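Dihydropteroate synthase (Clostridioides difficile, PDB 6PZ2) probably catalyses the condensation of a pterin pyrophosphate with p-aminobenzoate to give dihydropteroate, a step of folate synthesis. Local coordinates at residues Lys200-Arg212 and Gly238-Asp250. Residues are numbered along the deposited sequence; the frame is centred on the assembly and turned at random.
Sequences KDLGYPILLGTSR and GIRDGVDIVRVHD. With PT1 (pteroic acid), chain K; SO4 (sulfate ion), chain B; SO4 (sulfate ion), chain D.
The guanidinium of R212 stacks on the imidazole of H249, and the extended chain behind it can be followed outward. CB leads to CG, which sits 3.8 Å from H249 ND1. CD is over the ring face, offset toward the rim. NE and CZ pass on above H249 CG and CB, and the guanidinium plane is tilted 16° from the ring. At the tip, NH2 reaches the carboxylate of D250 in a salt bridge whose hydrogen bonds are weak, 3.4 Å from R212 NH2 to D250 OD1. NH1 and NH2 both also bond O1 of one sulfate ion, the NH1 bond being weak. The H249 ring is gripped at its edge. S211 OG and H249 ND1 share a hydrogen bond of 2.6 Å; with OG anti to the backbone N (chi1 -176°), the hydroxyl points at the ring edge. At the other ring nitrogen, H249 NE2 donates to O4 of a second sulfate. R247 NH1 and NH2 bond that same ion.

These residues lie at or just beyond the C-terminal side of strands 207-208 and 245-248. The two are parallel neighbours in the TIM barrel of the pterin-binding enzymes, where the ligand pocket opens. R247 is extended as far as NE, then turns at chi4 (-78°), which sets one face of its guanidinium against the pterin of pteroic acid, with PT1 N8 3.3 Å from R247 CZ. Its NE also pairs with D53. L207 CD2 touches the same pterin, and G209 O takes a weak bond from PT1 O1.

Deeper in the barrel the backbones pair. L208 N donates to I245 O, and R247 N donates to L208 O. I206 O accepts from both D244 N and I245 N. D244 OD2 receives I206 N at 3.1 Å through its anti lone pair. L207 CD1 packs on I245 CG2 at 3.8 Å, while L208 CB meets V243 CG2.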
loop_
_atom_site.group_PDB
_atom_site.type_symbol
_atom_site.label_atom_id
_atom_site.label_comp_id
_atom_site.label_asym_id
_atom_site.label_seq_id
_atom_site.Cartn_x
_atom_site.Cartn_y
_atom_site.Cartn_z
ATOM N N LYS A 200 -11.540 -10.110 13.322
ATOM C CA LYS A 200 -11.006 -9.626 14.601
ATOM C C LYS A 200 -11.915 -10.040 15.768
ATOM O O LYS A 200 -11.447 -10.156 16.888
ATOM C CB LYS A 200 -10.864 -8.104 14.596
ATOM C CG LYS A 200 -9.556 -7.550 14.043
ATOM C CD LYS A 200 -9.381 -6.061 14.335
ATOM C CE LYS A 200 -10.229 -5.174 13.441
ATOM N NZ LYS A 200 -10.529 -3.864 14.072
ATOM N N ASP A 201 -13.200 -10.288 15.522
ATOM C CA ASP A 201 -14.155 -10.654 16.593
ATOM C C ASP A 201 -13.739 -11.966 17.261
ATOM O O ASP A 201 -14.137 -12.177 18.398
ATOM C CB ASP A 201 -15.599 -10.834 16.096
ATOM C CG ASP A 201 -16.117 -9.701 15.214
ATOM O OD1 ASP A 201 -15.418 -8.668 15.106
ATOM O OD2 ASP A 201 -17.201 -9.859 14.607
ATOM N N LEU A 202 -13.015 -12.863 16.582
ATOM C CA LEU A 202 -12.701 -14.152 17.199
ATOM C C LEU A 202 -11.624 -13.943 18.267
ATOM O O LEU A 202 -11.518 -14.774 19.120
ATOM C CB LEU A 202 -12.248 -15.184 16.162
ATOM C CG LEU A 202 -13.254 -15.476 15.052
ATOM C CD1 LEU A 202 -12.697 -16.458 14.038
ATOM C CD2 LEU A 202 -14.544 -16.021 15.628
ATOM N N GLY A 203 -10.871 -12.852 18.278
ATOM C CA GLY A 203 -9.948 -12.589 19.394
ATOM C C GLY A 203 -8.537 -13.109 19.153
ATOM O O GLY A 203 -7.711 -12.996 20.045
ATOM N N TYR A 204 -8.214 -13.632 17.967
ATOM C CA TYR A 204 -6.916 -14.304 17.695
ATOM C C TYR A 204 -6.071 -13.446 16.743
ATOM O O TYR A 204 -6.626 -12.754 15.896
ATOM C CB TYR A 204 -7.134 -15.690 17.066
ATOM C CG TYR A 204 -7.705 -16.692 18.039
ATOM C CD1 TYR A 204 -6.883 -17.416 18.892
ATOM C CD2 TYR A 204 -9.074 -16.875 18.141
ATOM C CE1 TYR A 204 -7.402 -18.299 19.828
ATOM C CE2 TYR A 204 -9.611 -17.756 19.067
ATOM C CZ TYR A 204 -8.777 -18.457 19.922
ATOM O OH TYR A 204 -9.337 -19.306 20.835
ATOM N N PRO A 205 -4.734 -13.545 16.836
ATOM C CA PRO A 205 -3.833 -12.934 15.872
ATOM C C PRO A 205 -4.154 -13.432 14.456
ATOM O O PRO A 205 -4.673 -14.538 14.308
ATOM C CB PRO A 205 -2.420 -13.348 16.276
ATOM C CG PRO A 205 -2.543 -13.782 17.724
ATOM C CD PRO A 205 -3.959 -14.297 17.830
ATOM N N ILE A 206 -3.942 -12.583 13.449
ATOM C CA ILE A 206 -4.309 -12.938 12.059
ATOM C C ILE A 206 -3.062 -12.873 11.184
ATOM O O ILE A 206 -2.226 -11.968 11.335
ATOM C CB ILE A 206 -5.410 -11.993 11.540
ATOM C CG1 ILE A 206 -6.685 -12.164 12.372
ATOM C CG2 ILE A 206 -5.680 -12.183 10.052
ATOM C CD1 ILE A 206 -7.635 -10.996 12.267
ATOM N N LEU A 207 -2.961 -13.850 10.287
ATOM C CA LEU A 207 -1.918 -13.923 9.314
ATOM C C LEU A 207 -2.546 -13.879 7.925
ATOM O O LEU A 207 -3.580 -14.530 7.685
ATOM C CB LEU A 207 -1.102 -15.202 9.513
ATOM C CG LEU A 207 0.158 -15.350 8.661
ATOM C CD1 LEU A 207 1.176 -16.234 9.365
ATOM C CD2 LEU A 207 -0.167 -15.950 7.313
ATOM N N LEU A 208 -1.905 -13.112 7.046
ATOM C CA LEU A 208 -2.444 -12.940 5.681
ATOM C C LEU A 208 -1.368 -13.277 4.652
ATOM O O LEU A 208 -0.204 -12.859 4.771
ATOM C CB LEU A 208 -2.947 -11.500 5.505
ATOM C CG LEU A 208 -3.460 -11.171 4.114
ATOM C CD1 LEU A 208 -4.715 -11.979 3.831
ATOM C CD2 LEU A 208 -3.741 -9.679 3.953
ATOM N N GLY A 209 -1.775 -14.008 3.618
ATOM C CA GLY A 209 -0.881 -14.215 2.507
ATOM C C GLY A 209 -1.555 -14.009 1.162
ATOM O O GLY A 209 -2.513 -14.709 0.844
ATOM N N THR A 210 -1.025 -13.062 0.389
ATOM C CA THR A 210 -1.559 -12.696 -0.945
ATOM C C THR A 210 -0.440 -12.632 -1.982
ATOM O O THR A 210 -0.706 -12.623 -3.180
ATOM C CB THR A 210 -2.244 -11.322 -0.943
ATOM O OG1 THR A 210 -1.252 -10.329 -0.663
ATOM C CG2 THR A 210 -3.361 -11.245 0.071
ATOM N N SER A 211 0.797 -12.590 -1.499
ATOM C CA SER A 211 1.952 -12.257 -2.302
ATOM C C SER A 211 1.948 -13.058 -3.604
ATOM O O SER A 211 1.959 -14.269 -3.607
ATOM C CB SER A 211 3.211 -12.493 -1.523
ATOM O OG SER A 211 4.338 -12.076 -2.275
ATOM N N ARG A 212 1.889 -12.327 -4.699
ATOM C CA ARG A 212 2.017 -12.801 -6.079
ATOM C C ARG A 212 0.826 -13.652 -6.520
ATOM O O ARG A 212 0.886 -14.177 -7.615
ATOM C CB ARG A 212 3.303 -13.593 -6.311
ATOM C CG ARG A 212 4.553 -12.761 -6.071
ATOM C CD ARG A 212 5.819 -13.522 -6.397
ATOM N NE ARG A 212 6.895 -12.677 -5.920
ATOM C CZ ARG A 212 8.163 -13.040 -5.943
ATOM N NH1 ARG A 212 8.437 -14.236 -6.423
ATOM N NH2 ARG A 212 9.118 -12.234 -5.496
ATOM N N GLY A 238 -4.620 -4.956 4.963
ATOM C CA GLY A 238 -4.685 -6.018 5.943
ATOM C C GLY A 238 -4.338 -5.490 7.313
ATOM O O GLY A 238 -5.072 -5.700 8.280
ATOM N N ILE A 239 -3.240 -4.770 7.408
ATOM C CA ILE A 239 -2.829 -4.273 8.732
ATOM C C ILE A 239 -3.936 -3.376 9.278
ATOM O O ILE A 239 -4.311 -3.485 10.414
ATOM C CB ILE A 239 -1.522 -3.476 8.675
ATOM C CG1 ILE A 239 -0.358 -4.376 8.262
ATOM C CG2 ILE A 239 -1.271 -2.780 10.019
ATOM C CD1 ILE A 239 0.822 -3.616 7.684
ATOM N N ARG A 240 -4.525 -2.536 8.439
ATOM C CA ARG A 240 -5.563 -1.649 8.931
ATOM C C ARG A 240 -6.729 -2.492 9.457
ATOM O O ARG A 240 -7.335 -2.120 10.460
ATOM C CB ARG A 240 -5.984 -0.648 7.851
ATOM C CG ARG A 240 -7.436 -0.211 7.943
ATOM C CD ARG A 240 -7.695 1.273 8.072
ATOM N NE ARG A 240 -8.004 1.800 6.769
ATOM C CZ ARG A 240 -8.653 2.929 6.520
ATOM N NH1 ARG A 240 -8.125 3.776 5.652
ATOM N NH2 ARG A 240 -9.843 3.166 7.034
ATOM N N ASP A 241 -7.008 -3.626 8.809
ATOM C CA ASP A 241 -8.084 -4.525 9.198
ATOM C C ASP A 241 -7.720 -5.461 10.370
ATOM O O ASP A 241 -8.528 -6.276 10.773
ATOM C CB ASP A 241 -8.484 -5.326 7.957
ATOM C CG ASP A 241 -9.311 -4.492 6.995
ATOM O OD1 ASP A 241 -10.155 -3.740 7.512
ATOM O OD2 ASP A 241 -9.121 -4.617 5.751
ATOM N N GLY A 242 -6.520 -5.404 10.932
ATOM C CA GLY A 242 -6.199 -6.170 12.122
ATOM C C GLY A 242 -5.131 -7.232 11.888
ATOM O O GLY A 242 -4.782 -7.957 12.843
ATOM N N VAL A 243 -4.580 -7.324 10.664
ATOM C CA VAL A 243 -3.577 -8.345 10.382
ATOM C C VAL A 243 -2.323 -8.092 11.224
ATOM O O VAL A 243 -1.869 -6.960 11.337
ATOM C CB VAL A 243 -3.223 -8.405 8.896
ATOM C CG1 VAL A 243 -2.013 -9.273 8.686
ATOM C CG2 VAL A 243 -4.408 -8.878 8.053
ATOM N N ASP A 244 -1.755 -9.174 11.746
ATOM C CA ASP A 244 -0.583 -9.130 12.621
ATOM C C ASP A 244 0.668 -9.594 11.881
ATOM O O ASP A 244 1.772 -9.186 12.214
ATOM C CB ASP A 244 -0.799 -10.054 13.821
ATOM C CG ASP A 244 -1.811 -9.476 14.784
ATOM O OD1 ASP A 244 -1.468 -8.449 15.431
ATOM O OD2 ASP A 244 -2.959 -9.996 14.816
ATOM N N ILE A 245 0.498 -10.517 10.937
ATOM C CA ILE A 245 1.621 -11.108 10.283
ATOM C C ILE A 245 1.268 -11.195 8.804
ATOM O O ILE A 245 0.184 -11.715 8.508
ATOM C CB ILE A 245 1.913 -12.536 10.807
ATOM C CG1 ILE A 245 2.017 -12.595 12.334
ATOM C CG2 ILE A 245 3.138 -13.106 10.115
ATOM C CD1 ILE A 245 2.237 -13.975 12.915
ATOM N N VAL A 246 2.190 -10.795 7.932
ATOM C CA VAL A 246 2.000 -10.979 6.500
ATOM C C VAL A 246 3.069 -11.940 5.991
ATOM O O VAL A 246 4.239 -11.816 6.332
ATOM C CB VAL A 246 2.027 -9.653 5.710
ATOM C CG1 VAL A 246 0.789 -8.828 6.010
ATOM C CG2 VAL A 246 3.282 -8.827 5.955
ATOM N N ARG A 247 2.643 -12.870 5.149
ATOM C CA ARG A 247 3.539 -13.847 4.563
ATOM C C ARG A 247 3.855 -13.362 3.143
ATOM O O ARG A 247 2.959 -13.406 2.315
ATOM C CB ARG A 247 2.844 -15.221 4.512
ATOM C CG ARG A 247 3.639 -16.368 3.900
ATOM C CD ARG A 247 2.888 -17.696 3.886
ATOM N NE ARG A 247 3.569 -18.811 3.238
ATOM C CZ ARG A 247 3.657 -19.010 1.931
ATOM N NH1 ARG A 247 3.037 -18.214 1.070
ATOM N NH2 ARG A 247 4.396 -20.013 1.485
ATOM N N VAL A 248 5.107 -13.032 2.846
ATOM C CA VAL A 248 5.498 -12.322 1.633
ATOM C C VAL A 248 6.775 -12.904 1.026
ATOM O O VAL A 248 7.628 -13.421 1.746
ATOM C CB VAL A 248 5.687 -10.821 1.896
ATOM C CG1 VAL A 248 4.357 -10.171 2.254
ATOM C CG2 VAL A 248 6.743 -10.578 2.970
ATOM N N HIS A 249 6.879 -12.810 -0.306
ATOM C CA HIS A 249 8.154 -13.037 -0.986
ATOM C C HIS A 249 9.135 -11.863 -0.851
ATOM O O HIS A 249 10.331 -12.082 -0.909
ATOM C CB HIS A 249 7.925 -13.259 -2.472
ATOM C CG HIS A 249 7.044 -14.431 -2.704
ATOM N ND1 HIS A 249 5.673 -14.290 -2.829
ATOM C CD2 HIS A 249 7.337 -15.742 -2.841
ATOM C CE1 HIS A 249 5.159 -15.488 -3.025
ATOM N NE2 HIS A 249 6.152 -16.405 -3.027
ATOM N N ASP A 250 8.661 -10.624 -0.783
ATOM C CA ASP A 250 9.529 -9.473 -0.886
ATOM C C ASP A 250 9.513 -8.806 0.487
ATOM O O ASP A 250 8.626 -8.021 0.841
ATOM C CB ASP A 250 9.075 -8.504 -1.980
ATOM C CG ASP A 250 8.992 -9.128 -3.361
ATOM O OD1 ASP A 250 7.887 -9.530 -3.794
ATOM O OD2 ASP A 250 10.043 -9.233 -3.981
HETATM C C2 PT1 K . -1.204 -18.431 2.856
HETATM C C3 PT1 K . -0.372 -19.339 2.084
HETATM C C5 PT1 K . 0.418 -20.267 2.896
HETATM N N6 PT1 K . -0.273 -19.359 0.729
HETATM C C7 PT1 K . -0.504 -19.383 4.869
HETATM N N9 PT1 K . 0.289 -20.248 4.222
HETATM C C10 PT1 K . 0.522 -20.258 0.125
HETATM N N11 PT1 K . -0.575 -19.380 6.213
HETATM C C12 PT1 K . 1.248 -21.176 0.895
HETATM C C21 PT1 K . -2.984 -18.332 -6.554
HETATM O O22 PT1 K . -4.214 -18.186 -6.618
HETATM O O1 PT1 K . -1.980 -17.520 2.250
HETATM N N4 PT1 K . -1.265 -18.499 4.201
HETATM N N8 PT1 K . 1.218 -21.139 2.247
HETATM C C13 PT1 K . 0.591 -20.290 -1.387
HETATM N N14 PT1 K . -0.746 -20.583 -1.890
HETATM C C15 PT1 K . -1.225 -20.072 -3.045
HETATM C C16 PT1 K . -0.404 -19.463 -4.002
HETATM C C17 PT1 K . -2.598 -20.102 -3.251
HETATM C C18 PT1 K . -0.976 -18.934 -5.156
HETATM C C19 PT1 K . -3.173 -19.569 -4.401
HETATM C C20 PT1 K . -2.358 -18.974 -5.350
HETATM O O23 PT1 K . -2.273 -17.893 -7.460
HETATM S S SO4 B . 4.017 -19.303 -2.464
HETATM O O1 SO4 B . 3.151 -19.939 -3.483
HETATM O O2 SO4 B . 4.105 -20.179 -1.275
HETATM O O3 SO4 B . 3.442 -17.996 -2.074
HETATM O O4 SO4 B . 5.370 -19.097 -3.027
HETATM S S SO4 D . 12.345 -14.257 -5.716
HETATM O O1 SO4 D . 11.442 -13.521 -6.633
HETATM O O2 SO4 D . 11.940 -15.688 -5.761
HETATM O O3 SO4 D . 12.296 -13.816 -4.296
HETATM O O4 SO4 D . 13.703 -14.005 -6.253
HETATM O O HOH W 1 -7.653 -3.142 13.165
HETATM O O HOH W 2 1.101 -11.497 1.428
HETATM O O HOH W 3 5.940 -9.887 -1.678
#